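Local coordinates for protein lipoteichoic acid primase (Listeria monocytogenes, PDB 4UOP) that belongs to the sulfatase family and carries a magnesium ion in an extracellular catalytic domain with a mixed central beta-sheet, at residues B[150-158]-B[189-200]; B[98-106]-B[369-377]. All blocks are in the same frame, centred on the assembly; numbering follows the deposited sequence.

Contact 1 of 2, residues B[150-158]-B[189-200]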
loop_
_atom_site.group_PDB
_atom_site.type_symbol
_atom_site.label_atom_id
_atom_site.label_comp_id
_atom_site.label_asym_id
_atom_site.label_seq_id
_atom_site.Cartn_x
_atom_site.Cartn_y
_atom_site.Cartn_z
ATOM N N THR B 150 15.058 2.820 27.791
ATOM C CA THR B 150 14.366 3.300 26.606
ATOM C C THR B 150 12.861 3.088 26.758
ATOM O O THR B 150 12.413 2.049 27.269
ATOM C CB THR B 150 14.901 2.612 25.332
ATOM O OG1 THR B 150 14.633 1.210 25.377
ATOM C CG2 THR B 150 16.419 2.820 25.199
ATOM N N ALA B 151 12.080 4.086 26.360
ATOM C CA ALA B 151 10.625 3.994 26.467
ATOM C C ALA B 151 9.977 4.783 25.350
ATOM O O ALA B 151 10.530 5.780 24.880
ATOM C CB ALA B 151 10.136 4.501 27.820
ATOM N N THR B 152 8.789 4.343 24.951
ATOM C CA THR B 152 7.977 5.133 24.036
ATOM C C THR B 152 6.600 5.373 24.649
ATOM O O THR B 152 6.100 4.525 25.396
ATOM C CB THR B 152 7.907 4.452 22.655
ATOM O OG1 THR B 152 7.218 5.287 21.708
ATOM C CG2 THR B 152 7.264 3.085 22.754
ATOM N N PHE B 153 6.019 6.534 24.329
ATOM C CA PHE B 153 4.785 7.037 24.931
ATOM C C PHE B 153 3.812 7.438 23.833
ATOM O O PHE B 153 4.156 8.203 22.942
ATOM C CB PHE B 153 5.063 8.299 25.761
ATOM C CG PHE B 153 6.005 8.098 26.929
ATOM C CD1 PHE B 153 7.391 8.061 26.734
ATOM C CD2 PHE B 153 5.523 7.977 28.213
ATOM C CE1 PHE B 153 8.256 7.919 27.803
ATOM C CE2 PHE B 153 6.392 7.808 29.287
ATOM C CZ PHE B 153 7.758 7.780 29.080
ATOM N N HIS B 154 2.579 6.944 23.923
ATOM C CA HIS B 154 1.521 7.330 22.993
ATOM C C HIS B 154 0.195 7.038 23.670
ATOM O O HIS B 154 0.075 6.000 24.313
ATOM C CB HIS B 154 1.652 6.541 21.698
ATOM C CG HIS B 154 0.623 6.888 20.665
ATOM N ND1 HIS B 154 0.527 8.141 20.093
ATOM C CD2 HIS B 154 -0.347 6.139 20.093
ATOM C CE1 HIS B 154 -0.450 8.143 19.205
ATOM N NE2 HIS B 154 -1.002 6.942 19.192
ATOM N N THR B 155 -0.782 7.940 23.547
ATOM C CA THR B 155 -1.993 7.847 24.374
ATOM C C THR B 155 -3.070 6.906 23.830
ATOM O O THR B 155 -4.044 6.638 24.539
ATOM C CB THR B 155 -2.634 9.223 24.664
ATOM O OG1 THR B 155 -3.154 9.785 23.455
ATOM C CG2 THR B 155 -1.623 10.186 25.297
ATOM N N ASN B 156 -2.897 6.389 22.619
ATOM C CA ASN B 156 -3.813 5.378 22.093
ATOM C C ASN B 156 -3.393 3.943 22.460
ATOM O O ASN B 156 -2.306 3.715 23.002
ATOM C CB ASN B 156 -3.924 5.505 20.575
ATOM C CG ASN B 156 -5.319 5.207 20.059
ATOM O OD1 ASN B 156 -6.160 4.624 20.758
ATOM N ND2 ASN B 156 -5.571 5.599 18.813
ATOM N N ASP B 157 -4.261 2.982 22.160
ATOM C CA ASP B 157 -4.005 1.578 22.490
ATOM C C ASP B 157 -2.898 0.987 21.616
ATOM O O ASP B 157 -2.890 1.175 20.411
ATOM C CB ASP B 157 -5.287 0.750 22.344
ATOM C CG ASP B 157 -6.361 1.144 23.361
ATOM O OD1 ASP B 157 -6.215 0.807 24.561
ATOM O OD2 ASP B 157 -7.364 1.784 22.970
ATOM N N ALA B 158 -1.974 0.264 22.235
ATOM C CA ALA B 158 -0.790 -0.248 21.544
ATOM C C ALA B 158 -1.086 -1.416 20.601
ATOM O O ALA B 158 -0.209 -1.811 19.829
ATOM C CB ALA B 158 0.276 -0.655 22.548
ATOM N N PHE B 189 -9.724 10.551 19.559
ATOM C CA PHE B 189 -10.014 9.210 20.082
ATOM C C PHE B 189 -9.148 8.792 21.268
ATOM O O PHE B 189 -9.249 7.653 21.717
ATOM C CB PHE B 189 -9.873 8.155 18.976
ATOM C CG PHE B 189 -11.033 8.089 18.031
ATOM C CD1 PHE B 189 -12.218 7.446 18.397
ATOM C CD2 PHE B 189 -10.932 8.628 16.759
ATOM C CE1 PHE B 189 -13.283 7.367 17.518
ATOM C CE2 PHE B 189 -11.995 8.550 15.880
ATOM C CZ PHE B 189 -13.171 7.920 16.259
ATOM N N SER B 190 -8.308 9.686 21.782
ATOM C CA SER B 190 -7.460 9.325 22.915
ATOM C C SER B 190 -7.032 10.568 23.707
ATOM O O SER B 190 -7.273 11.703 23.274
ATOM C CB SER B 190 -6.270 8.468 22.433
ATOM O OG SER B 190 -5.369 9.219 21.662
ATOM N N PRO B 191 -6.427 10.365 24.886
ATOM C CA PRO B 191 -6.081 11.528 25.677
ATOM C C PRO B 191 -5.233 12.553 24.915
ATOM O O PRO B 191 -4.440 12.195 24.031
ATOM C CB PRO B 191 -5.341 10.935 26.872
ATOM C CG PRO B 191 -5.932 9.569 27.030
ATOM C CD PRO B 191 -6.278 9.110 25.644
ATOM N N SER B 192 -5.416 13.814 25.283
ATOM C CA SER B 192 -4.826 14.935 24.581
ATOM C C SER B 192 -3.308 14.917 24.676
ATOM O O SER B 192 -2.743 14.235 25.537
ATOM C CB SER B 192 -5.346 16.233 25.183
ATOM O OG SER B 192 -4.900 16.373 26.517
ATOM N N ASP B 193 -2.662 15.682 23.795
ATOM C CA ASP B 193 -1.226 15.925 23.909
ATOM C C ASP B 193 -0.871 16.503 25.287
ATOM O O ASP B 193 0.206 16.231 25.794
ATOM C CB ASP B 193 -0.725 16.886 22.828
ATOM C CG ASP B 193 -0.747 16.285 21.426
ATOM O OD1 ASP B 193 -1.046 15.079 21.243
ATOM O OD2 ASP B 193 -0.452 17.052 20.490
ATOM N N GLU B 194 -1.747 17.323 25.882
ATOM C CA GLU B 194 -1.486 17.823 27.232
ATOM C C GLU B 194 -1.312 16.671 28.225
ATOM O O GLU B 194 -0.423 16.701 29.049
ATOM C CB GLU B 194 -2.589 18.766 27.731
ATOM C CG GLU B 194 -2.271 19.398 29.080
ATOM C CD GLU B 194 -3.172 20.580 29.430
ATOM O OE1 GLU B 194 -4.253 20.727 28.824
ATOM O OE2 GLU B 194 -2.786 21.376 30.320
ATOM N N VAL B 195 -2.161 15.656 28.128
ATOM C CA VAL B 195 -2.076 14.492 29.021
ATOM C C VAL B 195 -0.802 13.679 28.701
ATOM O O VAL B 195 -0.126 13.189 29.612
ATOM C CB VAL B 195 -3.336 13.612 28.903
ATOM C CG1 VAL B 195 -3.180 12.315 29.672
ATOM C CG2 VAL B 195 -4.574 14.374 29.400
ATOM N N LEU B 196 -0.476 13.559 27.413
ATOM C CA LEU B 196 0.750 12.870 26.984
ATOM C C LEU B 196 1.949 13.457 27.702
ATOM O O LEU B 196 2.697 12.736 28.392
ATOM C CB LEU B 196 0.935 12.979 25.460
ATOM C CG LEU B 196 2.288 12.540 24.892
ATOM C CD1 LEU B 196 2.449 11.036 25.043
ATOM C CD2 LEU B 196 2.403 12.964 23.446
ATOM N N TYR B 197 2.098 14.778 27.610
ATOM C CA TYR B 197 3.277 15.427 28.162
ATOM C C TYR B 197 3.259 15.469 29.695
ATOM O O TYR B 197 4.288 15.276 30.345
ATOM C CB TYR B 197 3.441 16.833 27.592
ATOM C CG TYR B 197 3.625 16.866 26.091
ATOM C CD1 TYR B 197 4.596 16.072 25.470
ATOM C CD2 TYR B 197 2.848 17.686 25.291
ATOM C CE1 TYR B 197 4.755 16.088 24.097
ATOM C CE2 TYR B 197 3.015 17.729 23.919
ATOM C CZ TYR B 197 3.973 16.911 23.313
ATOM O OH TYR B 197 4.121 16.928 21.935
ATOM N N ASN B 198 2.090 15.731 30.270
ATOM C CA ASN B 198 1.968 15.801 31.726
ATOM C C ASN B 198 2.195 14.474 32.442
ATOM O O ASN B 198 2.703 14.458 33.550
ATOM C CB ASN B 198 0.615 16.392 32.129
ATOM C CG ASN B 198 0.577 17.896 31.987
ATOM O OD1 ASN B 198 1.613 18.548 31.934
ATOM N ND2 ASN B 198 -0.623 18.458 31.946
ATOM N N LYS B 199 1.788 13.369 31.843
ATOM C CA LYS B 199 2.006 12.072 32.459
ATOM C C LYS B 199 3.376 11.490 32.123
ATOM O O LYS B 199 3.919 10.744 32.915
ATOM C CB LYS B 199 0.890 11.101 32.116
ATOM C CG LYS B 199 -0.432 11.514 32.763
ATOM C CD LYS B 199 -1.489 10.439 32.637
ATOM C CE LYS B 199 -2.695 10.738 33.512
ATOM N NZ LYS B 199 -2.436 10.429 34.947
ATOM N N ALA B 200 3.960 11.869 30.994
ATOM C CA ALA B 200 5.325 11.399 30.672
ATOM C C ALA B 200 6.377 12.113 31.526
ATOM O O ALA B 200 7.329 11.493 32.012
ATOM C CB ALA B 200 5.632 11.588 29.196
#

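Contact 2 of 2, residues B[98-106]-B[369-377]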
loop_
_atom_site.group_PDB
_atom_site.type_symbol
_atom_site.label_atom_id
_atom_site.label_comp_id
_atom_site.label_asym_id
_atom_site.label_seq_id
_atom_site.Cartn_x
_atom_site.Cartn_y
_atom_site.Cartn_z
ATOM N N GLN B 98 14.364 21.427 4.553
ATOM C CA GLN B 98 14.347 20.399 3.514
ATOM C C GLN B 98 14.542 19.033 4.146
ATOM O O GLN B 98 15.513 18.310 3.883
ATOM C CB GLN B 98 15.435 20.650 2.473
ATOM C CG GLN B 98 15.253 21.898 1.649
ATOM C CD GLN B 98 16.298 22.021 0.548
ATOM O OE1 GLN B 98 17.447 21.612 0.711
ATOM N NE2 GLN B 98 15.906 22.620 -0.565
ATOM N N PHE B 99 13.633 18.694 5.042
ATOM C CA PHE B 99 13.657 17.409 5.696
ATOM C C PHE B 99 12.394 16.692 5.286
ATOM O O PHE B 99 11.307 17.279 5.332
ATOM C CB PHE B 99 13.741 17.587 7.207
ATOM C CG PHE B 99 14.132 16.346 7.933
ATOM C CD1 PHE B 99 15.475 16.043 8.130
ATOM C CD2 PHE B 99 13.177 15.467 8.405
ATOM C CE1 PHE B 99 15.847 14.883 8.777
ATOM C CE2 PHE B 99 13.550 14.305 9.079
ATOM C CZ PHE B 99 14.890 14.011 9.248
ATOM N N PHE B 100 12.522 15.437 4.858
ATOM C CA PHE B 100 11.413 14.753 4.194
ATOM C C PHE B 100 10.882 13.528 4.914
ATOM O O PHE B 100 11.626 12.800 5.560
ATOM C CB PHE B 100 11.830 14.323 2.795
ATOM C CG PHE B 100 12.210 15.454 1.905
ATOM C CD1 PHE B 100 11.233 16.180 1.228
ATOM C CD2 PHE B 100 13.546 15.821 1.746
ATOM C CE1 PHE B 100 11.590 17.217 0.383
ATOM C CE2 PHE B 100 13.897 16.863 0.905
ATOM C CZ PHE B 100 12.923 17.565 0.233
ATOM N N GLN B 101 9.570 13.329 4.816
ATOM C CA GLN B 101 8.943 12.102 5.271
ATOM C C GLN B 101 9.439 10.920 4.427
ATOM O O GLN B 101 9.700 11.075 3.242
ATOM C CB GLN B 101 7.414 12.203 5.132
ATOM C CG GLN B 101 6.912 12.416 3.719
ATOM C CD GLN B 101 5.398 12.426 3.613
ATOM O OE1 GLN B 101 4.742 13.307 4.154
ATOM N NE2 GLN B 101 4.839 11.455 2.901
ATOM N N THR B 102 9.566 9.760 5.052
ATOM C CA THR B 102 9.875 8.527 4.364
ATOM C C THR B 102 8.883 7.481 4.860
ATOM O O THR B 102 9.197 6.693 5.762
ATOM C CB THR B 102 11.336 8.062 4.612
ATOM O OG1 THR B 102 11.603 7.895 6.012
ATOM C CG2 THR B 102 12.318 9.063 4.034
ATOM N N VAL B 103 7.680 7.516 4.300
ATOM C CA VAL B 103 6.598 6.654 4.761
ATOM C C VAL B 103 5.983 5.920 3.593
ATOM O O VAL B 103 6.287 6.214 2.443
ATOM C CB VAL B 103 5.517 7.431 5.559
ATOM C CG1 VAL B 103 6.127 8.107 6.776
ATOM C CG2 VAL B 103 4.802 8.454 4.703
ATOM N N SER B 104 5.114 4.965 3.896
ATOM C CA SER B 104 4.506 4.122 2.888
ATOM C C SER B 104 3.013 3.910 3.208
ATOM O O SER B 104 2.279 4.887 3.340
ATOM C CB SER B 104 5.283 2.798 2.863
ATOM O OG SER B 104 4.764 1.970 1.873
ATOM N N LYS B 105 2.589 2.654 3.373
ATOM C CA LYS B 105 1.179 2.283 3.509
ATOM C C LYS B 105 0.538 2.764 4.805
ATOM O O LYS B 105 -0.632 3.145 4.841
ATOM C CB LYS B 105 1.066 0.736 3.505
ATOM C CG LYS B 105 0.623 0.128 2.190
ATOM C CD LYS B 105 0.680 -1.415 2.187
ATOM C CE LYS B 105 -0.710 -2.013 2.448
ATOM N NZ LYS B 105 -0.734 -3.416 2.966
ATOM N N SER B 106 1.305 2.710 5.881
ATOM C CA SER B 106 0.797 3.038 7.213
ATOM C C SER B 106 1.589 4.215 7.781
ATOM O O SER B 106 2.562 4.033 8.500
ATOM C CB SER B 106 0.913 1.805 8.102
ATOM O OG SER B 106 0.249 2.006 9.335
ATOM N N ASN B 369 23.555 14.376 0.652
ATOM C CA ASN B 369 22.556 13.358 0.982
ATOM C C ASN B 369 21.334 13.479 0.066
ATOM O O ASN B 369 21.077 14.537 -0.508
ATOM C CB ASN B 369 22.166 13.455 2.456
ATOM C CG ASN B 369 21.355 12.268 2.933
ATOM O OD1 ASN B 369 21.555 11.137 2.495
ATOM N ND2 ASN B 369 20.440 12.523 3.851
ATOM N N TYR B 370 20.637 12.368 -0.135
ATOM C CA TYR B 370 19.380 12.381 -0.864
ATOM C C TYR B 370 18.438 11.384 -0.224
ATOM O O TYR B 370 18.862 10.547 0.558
ATOM C CB TYR B 370 19.599 12.078 -2.351
ATOM C CG TYR B 370 20.206 10.733 -2.628
ATOM C CD1 TYR B 370 21.584 10.554 -2.571
ATOM C CD2 TYR B 370 19.414 9.645 -2.949
ATOM C CE1 TYR B 370 22.147 9.328 -2.801
ATOM C CE2 TYR B 370 19.981 8.404 -3.197
ATOM C CZ TYR B 370 21.348 8.263 -3.126
ATOM O OH TYR B 370 21.930 7.044 -3.372
ATOM N N VAL B 371 17.156 11.495 -0.537
ATOM C CA VAL B 371 16.136 10.696 0.126
ATOM C C VAL B 371 15.272 9.955 -0.885
ATOM O O VAL B 371 14.426 10.581 -1.546
ATOM C CB VAL B 371 15.223 11.587 1.003
ATOM C CG1 VAL B 371 14.268 10.723 1.786
ATOM C CG2 VAL B 371 16.056 12.452 1.939
ATOM N N PRO B 372 15.473 8.623 -1.015
ATOM C CA PRO B 372 14.584 7.795 -1.822
ATOM C C PRO B 372 13.147 7.780 -1.290
ATOM O O PRO B 372 12.948 7.797 -0.074
ATOM C CB PRO B 372 15.207 6.403 -1.707
ATOM C CG PRO B 372 16.639 6.664 -1.411
ATOM C CD PRO B 372 16.614 7.845 -0.499
ATOM N N GLU B 373 12.172 7.713 -2.200
ATOM C CA GLU B 373 10.760 7.635 -1.835
ATOM C C GLU B 373 10.095 6.481 -2.550
ATOM O O GLU B 373 10.559 6.054 -3.597
ATOM C CB GLU B 373 10.063 8.943 -2.192
ATOM C CG GLU B 373 10.609 10.148 -1.439
ATOM C CD GLU B 373 10.196 10.199 0.017
ATOM O OE1 GLU B 373 9.288 9.453 0.427
ATOM O OE2 GLU B 373 10.783 11.002 0.765
ATOM N N ARG B 374 9.006 5.972 -1.980
ATOM C CA ARG B 374 8.262 4.891 -2.608
ATOM C C ARG B 374 6.781 4.952 -2.266
ATOM O O ARG B 374 6.338 5.840 -1.534
ATOM C CB ARG B 374 8.844 3.536 -2.185
ATOM C CG ARG B 374 8.466 3.112 -0.770
ATOM C CD ARG B 374 9.368 2.022 -0.199
ATOM N NE ARG B 374 9.664 0.954 -1.156
ATOM C CZ ARG B 374 10.338 -0.154 -0.853
ATOM N NH1 ARG B 374 10.762 -0.386 0.389
ATOM N NH2 ARG B 374 10.574 -1.046 -1.803
ATOM N N TYR B 375 6.032 4.010 -2.830
ATOM C CA TYR B 375 4.606 3.813 -2.544
ATOM C C TYR B 375 3.711 4.856 -3.177
ATOM O O TYR B 375 2.889 4.523 -4.015
ATOM C CB TYR B 375 4.327 3.715 -1.061
ATOM C CG TYR B 375 2.917 3.284 -0.764
ATOM C CD1 TYR B 375 2.475 2.014 -1.121
ATOM C CD2 TYR B 375 2.021 4.152 -0.162
ATOM C CE1 TYR B 375 1.183 1.606 -0.843
ATOM C CE2 TYR B 375 0.724 3.754 0.121
ATOM C CZ TYR B 375 0.314 2.489 -0.232
ATOM O OH TYR B 375 -0.966 2.079 0.023
ATOM N N THR B 376 3.849 6.112 -2.771
ATOM C CA THR B 376 3.130 7.204 -3.400
ATOM C C THR B 376 3.914 7.771 -4.588
ATOM O O THR B 376 3.392 8.578 -5.351
ATOM C CB THR B 376 2.850 8.335 -2.394
ATOM O OG1 THR B 376 4.082 8.774 -1.817
ATOM C CG2 THR B 376 1.933 7.865 -1.289
ATOM N N MET B 377 5.173 7.351 -4.728
ATOM C CA MET B 377 5.992 7.660 -5.899
ATOM C C MET B 377 6.599 6.358 -6.382
ATOM O O MET B 377 6.819 5.458 -5.579
ATOM C CB MET B 377 7.125 8.627 -5.532
ATOM C CG MET B 377 6.635 9.898 -4.873
ATOM S SD MET B 377 7.975 11.057 -4.527
ATOM C CE MET B 377 8.432 11.582 -6.173
HETATM O O HOH W 1 7.008 9.323 2.065
HETATM O O HOH W 2 8.572 6.697 0.883
HETATM O O HOH W 3 4.962 7.698 0.485
HETATM O O HOH W 4 -2.046 3.005 2.151
#

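Contact 1 of 2, residues B[150-158]-B[189-200]
T155 docks its hydroxyl between S190 and P191, just beyond the end of a strand of the sulfatase-type alpha/beta core. Its chi1 of 67° sets OG1 between the backbone N and the carbonyl carbon. There T155 OG1 accepts from S190 OG at 2.9 Å and donates to P191 O at 2.8 Å. The second bond is bent at the acceptor, with a C=O...donor angle of 134° and the donor tilted modestly from the carbonyl plane. Two bonds of opposite sense fix the rotation of the threonine and steer its methyl, T155 CG2, over the first turn of the helix, 3.8 Å from L196 CB; the two side chains cross at about a right angle. P191 CD lies 3.8 Å from T155 CB, and the proline ring also helps to bury T155 O, which has no polar partner in the model. Farther along, L196 reaches back with CD1 to F153 CB at 3.9 Å. F153 turns one ring face to the helix, where A200 CB sits 4.0 Å from the ring centroid and 23° off the normal, a CH-pi contact displaced toward the CD2-CE2 rim. S192 N-caps this helix: its OG accepts from V195 N at 3.3 Å and also bonds D185. Strand 149-153 lies in the mixed sheet between strands 174-176 and 214-219, parallel to both; the chain passes through 174-176 and helix 193-209 before reaching 214-219. F153 stacks on Y176 and, like A200, touches strand 214-219. H154 points away from the helix and bonds I219 O through ND1. D193 and Y197 rest helix 193-209 on helix 246-271.

Contact 2 of 2, residues B[98-106]-B[369-377]
A fold at chi2 (-74°) turns the E373 carboxylate back toward Q101, and Y375, with CG anti to its own N (chi1 -170°), swings its ring against S104 and K105. The contact joins the sulfatase-type core to strand 371-373, which edges the smaller antiparallel sheet. The touching parts run 22° apart but are bridged by waters. E373 OE2 comes within 2.7 Å of Q101 O. Water 1 lies 2.8 Å from E373 OE1 and accepts from Q101 NE2 and V103 N; water 2 connects V103 O, E373 OE1 and R374 N. OE1 of the same Q101 carboxamide accepts from H286 N, the residue after the magnesium ligand H285. Beside this polar seam, T102 CG2 presses on V371 CG1 at 3.4 Å, tighter than usual for carbons, the side chains crossing at about a right angle. S104 OG, bonded to S122 O, sits 3.4 Å from Y375 CB. The R374 guanidinium bonds P121 O through NH1 and forms salt bridges with D429 and E379. K105 lays its backbone over one face of the Y375 ring, and its CG approaches Y375 OH at 3.3 Å. Y375 OH donates to water 4 at 2.6 Å, and the water donates to K105 O.

Contact 2 encloses contact 1 along the chain: 98-106 comes first, then 150-158 and 189-200, and finally 369-377. Their centres are about 26 Å apart, on opposite sides of the centre of the chain, and their nearest atoms are about 11 Å apart. Strands 94-100 and 149-153 belong to the same mixed sheet, so both contacts reach it. Contact 1 packs a helix against that sheet, whereas contact 2 brings in the antiparallel sheet that follows later in the sequence. The side chains of H154 in contact 1 and V103 in contact 2 are each about 8 Å from the magnesium ion, so one segment of each contact comes near the metal site without supplying a ligand.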